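Local atomic coordinates of isoaspartyl dipeptidase (Fervidobacterium islandicum, PDB entry 7CDH), a protein that probably hydrolyses isoaspartyl dipeptides as a zinc-dependent metallopeptidase of the M38 family, a role consistent with the repair or clearance of damaged proteins. Residues K9-E14 with G50-P55; G120-I125 with V367-E372; S140-I145 with I179-M184; T248-K253 with T263-I268. All blocks are in the same frame, centred on the assembly; numbering follows the deposited sequence.

Contact 1 (K9-E14 with G50-P55)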
loop_
_atom_site.group_PDB
_atom_site.type_symbol
_atom_site.label_atom_id
_atom_site.label_comp_id
_atom_site.label_asym_id
_atom_site.label_seq_id
_atom_site.Cartn_x
_atom_site.Cartn_y
_atom_site.Cartn_z
ATOM N N LYS A 9 -2.235 52.051 31.634
ATOM C CA LYS A 9 -0.798 51.816 31.884
ATOM C C LYS A 9 -0.424 50.609 31.036
ATOM O O LYS A 9 -1.042 49.578 31.184
ATOM C CB LYS A 9 -0.549 51.596 33.381
ATOM C CG LYS A 9 -0.655 52.843 34.248
ATOM C CD LYS A 9 -1.442 52.635 35.520
ATOM C CE LYS A 9 -2.435 53.757 35.743
ATOM N NZ LYS A 9 -2.875 53.833 37.151
ATOM N N VAL A 10 0.545 50.734 30.156
ATOM C CA VAL A 10 0.841 49.658 29.182
ATOM C C VAL A 10 2.031 48.829 29.667
ATOM O O VAL A 10 3.092 49.426 29.982
ATOM C CB VAL A 10 1.093 50.290 27.821
ATOM C CG1 VAL A 10 1.535 49.256 26.799
ATOM C CG2 VAL A 10 -0.146 51.044 27.379
ATOM N N PHE A 11 1.867 47.502 29.722
ATOM C CA PHE A 11 2.990 46.544 29.865
ATOM C C PHE A 11 3.166 45.832 28.531
ATOM O O PHE A 11 2.247 45.181 28.063
ATOM C CB PHE A 11 2.735 45.547 30.981
ATOM C CG PHE A 11 2.584 46.139 32.351
ATOM C CD1 PHE A 11 1.422 46.787 32.727
ATOM C CD2 PHE A 11 3.593 46.004 33.286
ATOM C CE1 PHE A 11 1.273 47.297 34.010
ATOM C CE2 PHE A 11 3.442 46.507 34.568
ATOM C CZ PHE A 11 2.285 47.157 34.926
ATOM N N SER A 12 4.337 45.973 27.939
ATOM C CA SER A 12 4.569 45.753 26.502
ATOM C C SER A 12 5.191 44.382 26.190
ATOM O O SER A 12 5.282 44.034 25.008
ATOM C CB SER A 12 5.424 46.895 25.984
ATOM O OG SER A 12 6.739 46.829 26.549
ATOM N N PRO A 13 5.661 43.513 27.124
ATOM C CA PRO A 13 5.429 43.557 28.570
ATOM C C PRO A 13 6.308 44.432 29.502
ATOM O O PRO A 13 5.907 44.610 30.662
ATOM C CB PRO A 13 5.669 42.078 28.945
ATOM C CG PRO A 13 6.754 41.620 28.024
ATOM C CD PRO A 13 6.439 42.326 26.737
ATOM N N GLU A 14 7.437 44.974 29.040
ATOM C CA GLU A 14 8.192 46.026 29.790
ATOM C C GLU A 14 7.242 47.185 30.113
ATOM O O GLU A 14 6.509 47.633 29.208
ATOM C CB GLU A 14 9.375 46.587 28.999
ATOM C CG GLU A 14 10.597 45.693 29.012
ATOM C CD GLU A 14 11.584 45.956 27.882
ATOM O OE1 GLU A 14 12.684 46.498 28.161
ATOM O OE2 GLU A 14 11.258 45.609 26.721
ATOM N N GLY A 50 -8.066 53.328 34.639
ATOM C CA GLY A 50 -8.227 52.288 35.678
ATOM C C GLY A 50 -7.710 50.917 35.250
ATOM O O GLY A 50 -7.623 50.043 36.132
ATOM N N LEU A 51 -7.357 50.719 33.967
ATOM C CA LEU A 51 -6.943 49.403 33.412
ATOM C C LEU A 51 -5.453 49.405 33.036
ATOM O O LEU A 51 -4.924 50.446 32.610
ATOM C CB LEU A 51 -7.812 49.040 32.199
ATOM C CG LEU A 51 -9.328 49.168 32.379
ATOM C CD1 LEU A 51 -10.059 48.756 31.112
ATOM C CD2 LEU A 51 -9.845 48.369 33.568
ATOM N N LEU A 52 -4.825 48.240 33.204
ATOM C CA LEU A 52 -3.525 47.862 32.615
ATOM C C LEU A 52 -3.824 47.212 31.250
ATOM O O LEU A 52 -4.761 46.382 31.193
ATOM C CB LEU A 52 -2.814 46.874 33.555
ATOM C CG LEU A 52 -2.961 47.142 35.055
ATOM C CD1 LEU A 52 -2.137 46.173 35.879
ATOM C CD2 LEU A 52 -2.551 48.563 35.398
ATOM N N LEU A 53 -3.108 47.628 30.200
ATOM C CA LEU A 53 -3.059 47.002 28.861
ATOM C C LEU A 53 -1.841 46.065 28.792
ATOM O O LEU A 53 -0.703 46.561 28.908
ATOM C CB LEU A 53 -2.983 48.084 27.779
ATOM C CG LEU A 53 -2.972 47.550 26.345
ATOM C CD1 LEU A 53 -4.347 47.031 25.949
ATOM C CD2 LEU A 53 -2.505 48.592 25.352
ATOM N N LEU A 54 -2.101 44.769 28.578
ATOM C CA LEU A 54 -1.103 43.671 28.516
ATOM C C LEU A 54 -1.112 43.075 27.101
ATOM O O LEU A 54 -2.058 43.229 26.328
ATOM C CB LEU A 54 -1.464 42.609 29.565
ATOM C CG LEU A 54 -1.064 42.859 31.025
ATOM C CD1 LEU A 54 -1.273 44.293 31.471
ATOM C CD2 LEU A 54 -1.817 41.928 31.962
ATOM N N PRO A 55 -0.060 42.337 26.692
ATOM C CA PRO A 55 -0.127 41.569 25.459
ATOM C C PRO A 55 -1.067 40.382 25.722
ATOM O O PRO A 55 -1.083 39.903 26.833
ATOM C CB PRO A 55 1.309 41.100 25.228
ATOM C CG PRO A 55 2.144 41.845 26.273
ATOM C CD PRO A 55 1.200 42.116 27.413
#
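Leu51 joins strand 51-55 to Lys9 through the backbone: its carbonyl O accepts from Lys9 N at 3.3 Å. Leu52, the bridge partner of Lys9, turns its side chain to the same face of the sheet. There its CD2 lies 4.2 Å from Lys9 CB, and its other branch, CD1, reaches Phe11 CE1 at 4.0 Å, approaching the ring obliquely. The ammonium of Lys9 has its partner outside the two strands, in a salt bridge with Glu359. Both backbone polar atoms of Leu53 turn to the first strand: N donates to Lys9 O (3.0 Å) and O accepts from Phe11 N (2.9 Å). Its side chain goes to the other face of the sheet, with CG anti to the backbone N (chi1 -178°), and lies side by side with Val10, CD2 4.0 Å from Val10 CG2. Leu54 lies alongside Phe11, its CD1 3.9 Å from Phe11 CD1. At Pro55 the bonding pattern stops: having no N-H, the residue instead sets ring atom CD 3.3 Å from Phe11 O, while CG faces the cis peptide that joins Ser12 to Pro13. The two strand axes diverge by 21° and run the same way. This is a parallel strand pairing in the small beta domain that accompanies the amidohydrolase barrel, and strand 51-59 continues from it toward the zinc ligands His61 and His63.

Contact 2 (G120-I125 with V367-E372)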
loop_
_atom_site.group_PDB
_atom_site.type_symbol
_atom_site.label_atom_id
_atom_site.label_comp_id
_atom_site.label_asym_id
_atom_site.label_seq_id
_atom_site.Cartn_x
_atom_site.Cartn_y
_atom_site.Cartn_z
ATOM N N GLY A 120 -12.245 34.355 16.255
ATOM C CA GLY A 120 -11.335 35.482 16.519
ATOM C C GLY A 120 -10.070 35.086 17.274
ATOM O O GLY A 120 -9.242 35.967 17.519
ATOM N N LEU A 121 -9.903 33.810 17.616
ATOM C CA LEU A 121 -8.679 33.296 18.287
ATOM C C LEU A 121 -7.547 33.151 17.254
ATOM O O LEU A 121 -7.796 33.314 16.059
ATOM C CB LEU A 121 -9.056 31.973 18.936
ATOM C CG LEU A 121 -8.384 31.662 20.255
ATOM C CD1 LEU A 121 -8.716 32.726 21.284
ATOM C CD2 LEU A 121 -8.796 30.274 20.734
ATOM N N ASN A 122 -6.311 32.972 17.713
ATOM C CA ASN A 122 -5.111 32.667 16.886
ATOM C C ASN A 122 -4.702 31.266 17.298
ATOM O O ASN A 122 -4.637 31.031 18.561
ATOM C CB ASN A 122 -3.921 33.592 17.169
ATOM C CG ASN A 122 -4.291 35.058 17.101
ATOM O OD1 ASN A 122 -4.231 35.673 16.030
ATOM N ND2 ASN A 122 -4.670 35.613 18.236
ATOM N N THR A 123 -4.510 30.368 16.331
ATOM C CA THR A 123 -4.338 28.919 16.612
ATOM C C THR A 123 -3.208 28.349 15.770
ATOM O O THR A 123 -3.094 28.723 14.589
ATOM C CB THR A 123 -5.608 28.134 16.281
ATOM O OG1 THR A 123 -5.862 28.294 14.876
ATOM C CG2 THR A 123 -6.775 28.658 17.060
ATOM N N PHE A 124 -2.481 27.408 16.357
ATOM C CA PHE A 124 -1.467 26.586 15.673
ATOM C C PHE A 124 -1.628 25.191 16.239
ATOM O O PHE A 124 -2.223 25.025 17.316
ATOM C CB PHE A 124 -0.053 27.137 15.867
ATOM C CG PHE A 124 0.048 28.598 15.517
ATOM C CD1 PHE A 124 -0.270 29.564 16.446
ATOM C CD2 PHE A 124 0.353 28.998 14.225
ATOM C CE1 PHE A 124 -0.299 30.904 16.091
ATOM C CE2 PHE A 124 0.419 30.342 13.894
ATOM C CZ PHE A 124 0.067 31.291 14.821
ATOM N N ILE A 125 -1.120 24.203 15.524
ATOM C CA ILE A 125 -1.266 22.811 15.997
ATOM C C ILE A 125 0.093 22.147 15.864
ATOM O O ILE A 125 0.903 22.604 15.078
ATOM C CB ILE A 125 -2.392 22.100 15.219
ATOM C CG1 ILE A 125 -2.059 21.910 13.743
ATOM C CG2 ILE A 125 -3.701 22.866 15.372
ATOM C CD1 ILE A 125 -2.996 20.983 13.043
ATOM N N VAL A 367 -10.676 41.925 26.125
ATOM C CA VAL A 367 -9.797 40.990 25.378
ATOM C C VAL A 367 -9.888 41.336 23.906
ATOM O O VAL A 367 -10.996 41.382 23.398
ATOM C CB VAL A 367 -10.154 39.523 25.611
ATOM C CG1 VAL A 367 -9.184 38.629 24.862
ATOM C CG2 VAL A 367 -10.139 39.194 27.080
ATOM N N ILE A 368 -8.738 41.588 23.297
ATOM C CA ILE A 368 -8.631 42.043 21.889
ATOM C C ILE A 368 -7.705 41.072 21.147
ATOM O O ILE A 368 -6.652 40.705 21.704
ATOM C CB ILE A 368 -8.158 43.502 21.857
ATOM C CG1 ILE A 368 -9.104 44.380 22.679
ATOM C CG2 ILE A 368 -8.031 44.016 20.439
ATOM C CD1 ILE A 368 -8.741 45.838 22.647
ATOM N N SER A 369 -8.148 40.603 19.973
ATOM C CA SER A 369 -7.406 39.662 19.098
ATOM C C SER A 369 -7.541 40.154 17.667
ATOM O O SER A 369 -8.671 40.381 17.244
ATOM C CB SER A 369 -7.892 38.255 19.248
ATOM O OG SER A 369 -7.067 37.370 18.502
ATOM N N LYS A 370 -6.418 40.373 16.997
ATOM C CA LYS A 370 -6.402 40.893 15.620
ATOM C C LYS A 370 -7.208 42.190 15.610
ATOM O O LYS A 370 -7.795 42.535 14.561
ATOM C CB LYS A 370 -6.981 39.849 14.660
ATOM C CG LYS A 370 -6.396 38.449 14.808
ATOM C CD LYS A 370 -7.038 37.384 13.937
ATOM C CE LYS A 370 -7.925 36.428 14.713
ATOM N NZ LYS A 370 -8.069 35.123 14.029
ATOM N N GLY A 371 -7.236 42.886 16.743
ATOM C CA GLY A 371 -7.800 44.247 16.844
ATOM C C GLY A 371 -9.308 44.242 16.933
ATOM O O GLY A 371 -9.879 45.308 16.803
ATOM N N GLU A 372 -9.916 43.081 17.156
ATOM C CA GLU A 372 -11.377 42.927 17.364
ATOM C C GLU A 372 -11.581 42.688 18.862
ATOM O O GLU A 372 -10.765 41.971 19.482
ATOM C CB GLU A 372 -11.930 41.822 16.443
ATOM C CG GLU A 372 -13.201 41.131 16.950
ATOM C CD GLU A 372 -13.666 39.852 16.244
ATOM O OE1 GLU A 372 -12.962 39.377 15.310
ATOM O OE2 GLU A 372 -14.735 39.316 16.639
HETATM O O HOH W 1 -4.838 34.643 13.494
#
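Lys370 NZ is gripped by backbone carbonyls, Leu121 O at 2.7 Å and Glu117 O from the end of helix 106-118, and NZ also donates a weak bond to a water. Lys370 belongs to the type I' turn Ser369-Glu372, which closes a two-residue beta hairpin between strands 364-369 and 372-376; the paired backbone bonds Ser369 N to Glu372 O and Glu372 N to Ser369 O are the evidence. Across the contact, Gly120 ends helix 106-118 in a Schellman motif, with phi at 119°, before the chain enters barrel strand 122-127. The turn thus docks on a helix C terminus, where a positive charge would probably be favoured by the carbonyl oxygens at the helix end. The lysine chain is bent at chi3 (-106°), and its NZ approaches Leu121 O from a direction tilted 34° from the carbonyl plane. An alanine in place of Lys370 would probably leave Leu121 O and Glu117 O without their charged mate and uncover the side of Asn122, past which the methylenes slide.

The second anchor is Ser369 OG, which donates to Gly120 O at 2.8 Å, nearly along the C=O axis. Ser369 OG in turn accepts a weak bond from Asn122 ND2 (3.0 Å), whose stronger partner is Thr91 O on the neighbouring strand. Asn122 OD1 takes a hydrogen from the water at 2.8 Å, and Lys370 CG lies 3.7 Å from that same Asn122 OD1.

Contact 3 (S140-I145 with I179-M184)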
loop_
_atom_site.group_PDB
_atom_site.type_symbol
_atom_site.label_atom_id
_atom_site.label_comp_id
_atom_site.label_asym_id
_atom_site.label_seq_id
_atom_site.Cartn_x
_atom_site.Cartn_y
_atom_site.Cartn_z
ATOM N N SER A 140 4.192 11.725 6.559
ATOM C CA SER A 140 5.480 12.084 7.217
ATOM C C SER A 140 5.317 13.393 7.981
ATOM O O SER A 140 4.595 14.293 7.488
ATOM C CB SER A 140 6.658 12.109 6.230
ATOM O OG SER A 140 6.717 13.284 5.413
ATOM N N ILE A 141 5.964 13.519 9.133
ATOM C CA ILE A 141 5.843 14.795 9.889
ATOM C C ILE A 141 6.517 15.914 9.088
ATOM O O ILE A 141 6.086 17.070 9.186
ATOM C CB ILE A 141 6.358 14.664 11.324
ATOM C CG1 ILE A 141 7.864 14.480 11.386
ATOM C CG2 ILE A 141 5.620 13.558 12.060
ATOM C CD1 ILE A 141 8.329 14.052 12.769
ATOM N N MET A 142 7.484 15.590 8.249
ATOM C CA MET A 142 8.192 16.639 7.494
ATOM C C MET A 142 7.233 17.208 6.449
ATOM O O MET A 142 7.208 18.431 6.300
ATOM C CB MET A 142 9.452 16.107 6.839
ATOM C CG MET A 142 10.229 17.194 6.175
ATOM S SD MET A 142 11.689 16.612 5.287
ATOM C CE MET A 142 12.774 16.169 6.642
ATOM N N ARG A 143 6.477 16.358 5.744
ATOM C CA ARG A 143 5.459 16.832 4.779
ATOM C C ARG A 143 4.355 17.602 5.506
ATOM O O ARG A 143 3.902 18.587 4.929
ATOM C CB ARG A 143 4.817 15.698 3.989
ATOM C CG ARG A 143 5.741 15.088 2.963
ATOM C CD ARG A 143 5.062 13.859 2.373
ATOM N NE ARG A 143 3.967 14.342 1.574
ATOM C CZ ARG A 143 4.130 14.785 0.340
ATOM N NH1 ARG A 143 5.359 14.781 -0.176
ATOM N NH2 ARG A 143 3.076 15.252 -0.337
ATOM N N ASP A 144 3.967 17.185 6.716
ATOM C CA ASP A 144 2.911 17.858 7.516
ATOM C C ASP A 144 3.291 19.322 7.751
ATOM O O ASP A 144 2.494 20.217 7.417
ATOM C CB ASP A 144 2.633 17.134 8.818
ATOM C CG ASP A 144 1.882 15.825 8.688
ATOM O OD1 ASP A 144 1.573 15.422 7.536
ATOM O OD2 ASP A 144 1.591 15.215 9.774
ATOM N N ILE A 145 4.496 19.569 8.239
ATOM C CA ILE A 145 4.932 20.947 8.591
ATOM C C ILE A 145 5.193 21.736 7.308
ATOM O O ILE A 145 4.960 22.905 7.297
ATOM C CB ILE A 145 6.122 20.917 9.561
ATOM C CG1 ILE A 145 6.395 22.313 10.132
ATOM C CG2 ILE A 145 7.341 20.294 8.902
ATOM C CD1 ILE A 145 7.317 22.332 11.355
ATOM N N ILE A 179 11.519 17.226 11.874
ATOM C CA ILE A 179 10.718 18.435 12.161
ATOM C C ILE A 179 11.639 19.662 12.071
ATOM O O ILE A 179 11.206 20.684 11.527
ATOM C CB ILE A 179 9.951 18.268 13.485
ATOM C CG1 ILE A 179 8.573 18.941 13.428
ATOM C CG2 ILE A 179 10.762 18.762 14.664
ATOM C CD1 ILE A 179 7.631 18.346 12.395
ATOM N N ARG A 180 12.909 19.538 12.435
ATOM C CA ARG A 180 13.897 20.622 12.238
ATOM C C ARG A 180 14.029 20.924 10.749
ATOM O O ARG A 180 13.960 22.110 10.352
ATOM C CB ARG A 180 15.253 20.298 12.857
ATOM C CG ARG A 180 16.377 21.170 12.329
ATOM C CD ARG A 180 17.549 21.147 13.274
ATOM N NE ARG A 180 18.661 21.959 12.789
ATOM C CZ ARG A 180 18.669 23.296 12.689
ATOM N NH1 ARG A 180 17.611 24.018 13.012
ATOM N NH2 ARG A 180 19.747 23.921 12.253
ATOM N N VAL A 181 14.208 19.917 9.909
ATOM C CA VAL A 181 14.424 20.227 8.464
ATOM C C VAL A 181 13.123 20.755 7.847
ATOM O O VAL A 181 13.180 21.740 7.035
ATOM C CB VAL A 181 15.012 19.022 7.729
ATOM C CG1 VAL A 181 14.831 19.133 6.224
ATOM C CG2 VAL A 181 16.484 18.898 8.096
ATOM N N GLY A 182 11.996 20.154 8.224
ATOM C CA GLY A 182 10.692 20.607 7.732
ATOM C C GLY A 182 10.442 22.052 8.126
ATOM O O GLY A 182 9.886 22.798 7.311
ATOM N N GLY A 183 10.835 22.412 9.351
ATOM C CA GLY A 183 10.830 23.795 9.859
ATOM C C GLY A 183 11.623 24.743 8.974
ATOM O O GLY A 183 11.103 25.840 8.658
ATOM N N MET A 184 12.832 24.354 8.579
ATOM C CA MET A 184 13.726 25.220 7.772
ATOM C C MET A 184 13.093 25.465 6.386
ATOM O O MET A 184 13.119 26.603 5.910
ATOM C CB MET A 184 15.111 24.582 7.611
ATOM C CG MET A 184 15.849 24.394 8.926
ATOM S SD MET A 184 17.422 23.509 8.805
ATOM C CE MET A 184 18.377 24.680 7.845
#
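Met142 CG, anti to the backbone N (chi1 -175°), comes to Gly182, and the bend at chi3 (-72°) turns CE to within 3.6 Å of Val181 CG1. Ile145 likewise has CG1 anti to the backbone N, which leaves CG2 facing the neighbouring helix. These residues pack two adjacent outer helices of the barrel, 141-147 and 169-186, each following a strand of the beta/alpha sequence. The segment axes run in nearly the same direction, 26° apart, and approach to 8.3 Å.

Gly182 permits this closeness: Met142 CG stands 3.8 Å from Gly182 CA, and Ile145 CG2 stands 3.6 Å from that same Gly182 CA. A beta carbon on Gly182 would point toward the first helix and probably crowd Ile145 CG2. An alanine instead of Met142 would probably open a gap beside Val181 and Gly182, since CG, SD and CE carry those contacts. Ile102 of the second subunit also packs on Met142, which places the helix pair next to a subunit interface. About one turn before Gly182, the Ile179 side chain crosses Ile141 at about a right angle, its CD1 4.0 Å from Ile141 CG1.

Contact 4 (T248-K253 with T263-I268)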
loop_
_atom_site.group_PDB
_atom_site.type_symbol
_atom_site.label_atom_id
_atom_site.label_comp_id
_atom_site.label_asym_id
_atom_site.label_seq_id
_atom_site.Cartn_x
_atom_site.Cartn_y
_atom_site.Cartn_z
ATOM N N THR A 248 3.467 23.103 33.846
ATOM C CA THR A 248 1.993 23.066 33.782
ATOM C C THR A 248 1.492 24.087 34.799
ATOM O O THR A 248 1.803 23.955 36.001
ATOM C CB THR A 248 1.451 21.652 33.986
ATOM O OG1 THR A 248 2.100 20.812 33.030
ATOM C CG2 THR A 248 -0.044 21.621 33.811
ATOM N N ALA A 249 0.760 25.072 34.320
ATOM C CA ALA A 249 0.084 26.083 35.152
ATOM C C ALA A 249 -0.629 25.415 36.334
ATOM O O ALA A 249 -1.159 24.301 36.194
ATOM C CB ALA A 249 -0.887 26.867 34.312
ATOM N N LEU A 250 -0.657 26.116 37.463
ATOM C CA LEU A 250 -1.512 25.778 38.622
ATOM C C LEU A 250 -2.965 25.924 38.166
ATOM O O LEU A 250 -3.278 26.934 37.517
ATOM C CB LEU A 250 -1.162 26.716 39.778
ATOM C CG LEU A 250 -1.112 26.063 41.150
ATOM C CD1 LEU A 250 0.057 25.104 41.219
ATOM C CD2 LEU A 250 -1.020 27.135 42.232
ATOM N N GLN A 251 -3.778 24.898 38.388
ATOM C CA GLN A 251 -5.235 24.924 38.072
ATOM C C GLN A 251 -5.953 25.651 39.215
ATOM O O GLN A 251 -5.669 25.402 40.381
ATOM C CB GLN A 251 -5.746 23.487 37.855
ATOM C CG GLN A 251 -5.003 22.707 36.764
ATOM C CD GLN A 251 -5.075 23.309 35.374
ATOM O OE1 GLN A 251 -6.153 23.662 34.888
ATOM N NE2 GLN A 251 -3.909 23.466 34.742
ATOM N N PRO A 252 -6.902 26.571 38.948
ATOM C CA PRO A 252 -7.697 27.196 40.007
ATOM C C PRO A 252 -8.290 26.268 41.077
ATOM O O PRO A 252 -8.394 26.713 42.205
ATOM C CB PRO A 252 -8.826 27.876 39.234
ATOM C CG PRO A 252 -8.175 28.247 37.935
ATOM C CD PRO A 252 -7.249 27.090 37.620
ATOM N N LYS A 253 -8.564 25.006 40.732
ATOM C CA LYS A 253 -9.081 23.947 41.653
ATOM C C LYS A 253 -8.194 23.882 42.904
ATOM O O LYS A 253 -7.310 23.028 42.912
ATOM C CB LYS A 253 -9.175 22.597 40.927
ATOM C CG LYS A 253 -10.448 22.394 40.103
ATOM C CD LYS A 253 -10.860 23.574 39.203
ATOM C CE LYS A 253 -9.898 23.866 38.056
ATOM N NZ LYS A 253 -10.483 24.786 37.050
ATOM N N THR A 263 5.523 23.360 43.649
ATOM C CA THR A 263 4.553 23.742 42.621
ATOM C C THR A 263 5.240 24.559 41.537
ATOM O O THR A 263 6.414 24.918 41.705
ATOM C CB THR A 263 3.415 24.534 43.246
ATOM O OG1 THR A 263 3.989 25.813 43.513
ATOM C CG2 THR A 263 2.877 23.836 44.477
ATOM N N THR A 264 4.490 24.822 40.468
ATOM C CA THR A 264 4.857 25.749 39.378
ATOM C C THR A 264 5.199 27.131 39.975
ATOM O O THR A 264 6.131 27.763 39.473
ATOM C CB THR A 264 3.770 25.720 38.296
ATOM O OG1 THR A 264 3.950 24.465 37.645
ATOM C CG2 THR A 264 3.917 26.816 37.264
ATOM N N ILE A 265 4.486 27.593 40.997
ATOM C CA ILE A 265 4.806 28.891 41.671
ATOM C C ILE A 265 6.257 28.850 42.201
ATOM O O ILE A 265 7.044 29.777 41.894
ATOM C CB ILE A 265 3.815 29.252 42.807
ATOM C CG1 ILE A 265 2.339 29.000 42.474
ATOM C CG2 ILE A 265 4.033 30.702 43.198
ATOM C CD1 ILE A 265 1.851 29.773 41.287
ATOM N N ASP A 266 6.621 27.818 42.958
ATOM C CA ASP A 266 8.002 27.656 43.478
ATOM C C ASP A 266 8.960 27.628 42.293
ATOM O O ASP A 266 10.001 28.313 42.331
ATOM C CB ASP A 266 8.133 26.404 44.339
ATOM C CG ASP A 266 7.188 26.422 45.530
ATOM O OD1 ASP A 266 7.124 27.491 46.230
ATOM O OD2 ASP A 266 6.490 25.386 45.734
ATOM N N ALA A 267 8.622 26.854 41.269
ATOM C CA ALA A 267 9.472 26.676 40.077
ATOM C C ALA A 267 9.789 28.047 39.458
ATOM O O ALA A 267 10.960 28.315 39.148
ATOM C CB ALA A 267 8.769 25.739 39.126
ATOM N N ILE A 268 8.779 28.878 39.258
ATOM C CA ILE A 268 8.933 30.194 38.570
ATOM C C ILE A 268 9.819 31.121 39.430
ATOM O O ILE A 268 10.618 31.922 38.860
ATOM C CB ILE A 268 7.546 30.801 38.281
ATOM C CG1 ILE A 268 6.865 30.026 37.157
ATOM C CG2 ILE A 268 7.623 32.304 37.978
ATOM C CD1 ILE A 268 5.441 30.437 36.915
#
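Thr264 OG1 donates a hydrogen bond to Thr248 O at 2.8 Å, coming from above the carbonyl plane, 41° out of it. It ties the first turn of helix 264-273 to the end of strand 245-248, within one strand-loop-helix unit of the barrel; residues 249-252 form no regular helix or strand. The hydroxyl has a further partner in Ser226 OG. OG1 faces the strand because it is anti to the carbonyl carbon of its own residue (chi1 -73°).

A second set of polar bonds caps the helix start. Thr263 is the N-cap, and with Asp266 it forms a capping box: Thr263 N donates to Asp266 OD2 at 3.1 Å, reaching the anti side of that oxygen, while the return bond from Asp266 N to Thr263 OG1 is weak at 3.4 Å.

Apolar contacts come from Leu250, whose two branches divide the work. CD2 meets Ile265 CG1 at 3.8 Å, with the two side chains crossing at about a right angle, and CD1 rests 4.0 Å from Thr263 CB, so the leucine reaches both the N-cap residue and the first turn.

The metal centre is close by. Thr248 has its carbonyl engaged with the helix, and its hydroxyl places it in the second shell of a zinc ion: Thr248 OG1 is hydrogen-bonded to ND1 of the zinc ligand His224.

How the contacts relate
From the N terminus, contact 1 closes first, bringing strand 8-11 beside strand 51-59 after a loop of 35 residues, about half of them strand and none helix. Contact 2 then opens with strand 122-127 and does not close until 367-372, so its 241-residue loop spans most of the barrel. Contacts 3 and 4 are nested within that loop, one after the other, and neither crosses the other. Contact 1 pairs strands within the small beta domain, while contact 2 brings a hairpin turn against the barrel at 120-122; both reach the same mixed sheet, their centres about 18 Å apart. Contact 3 packs two outer barrel helices, whereas contact 4, on the opposite side of the chain's centre from it, fixes a strand-to-helix connection close to the zinc site.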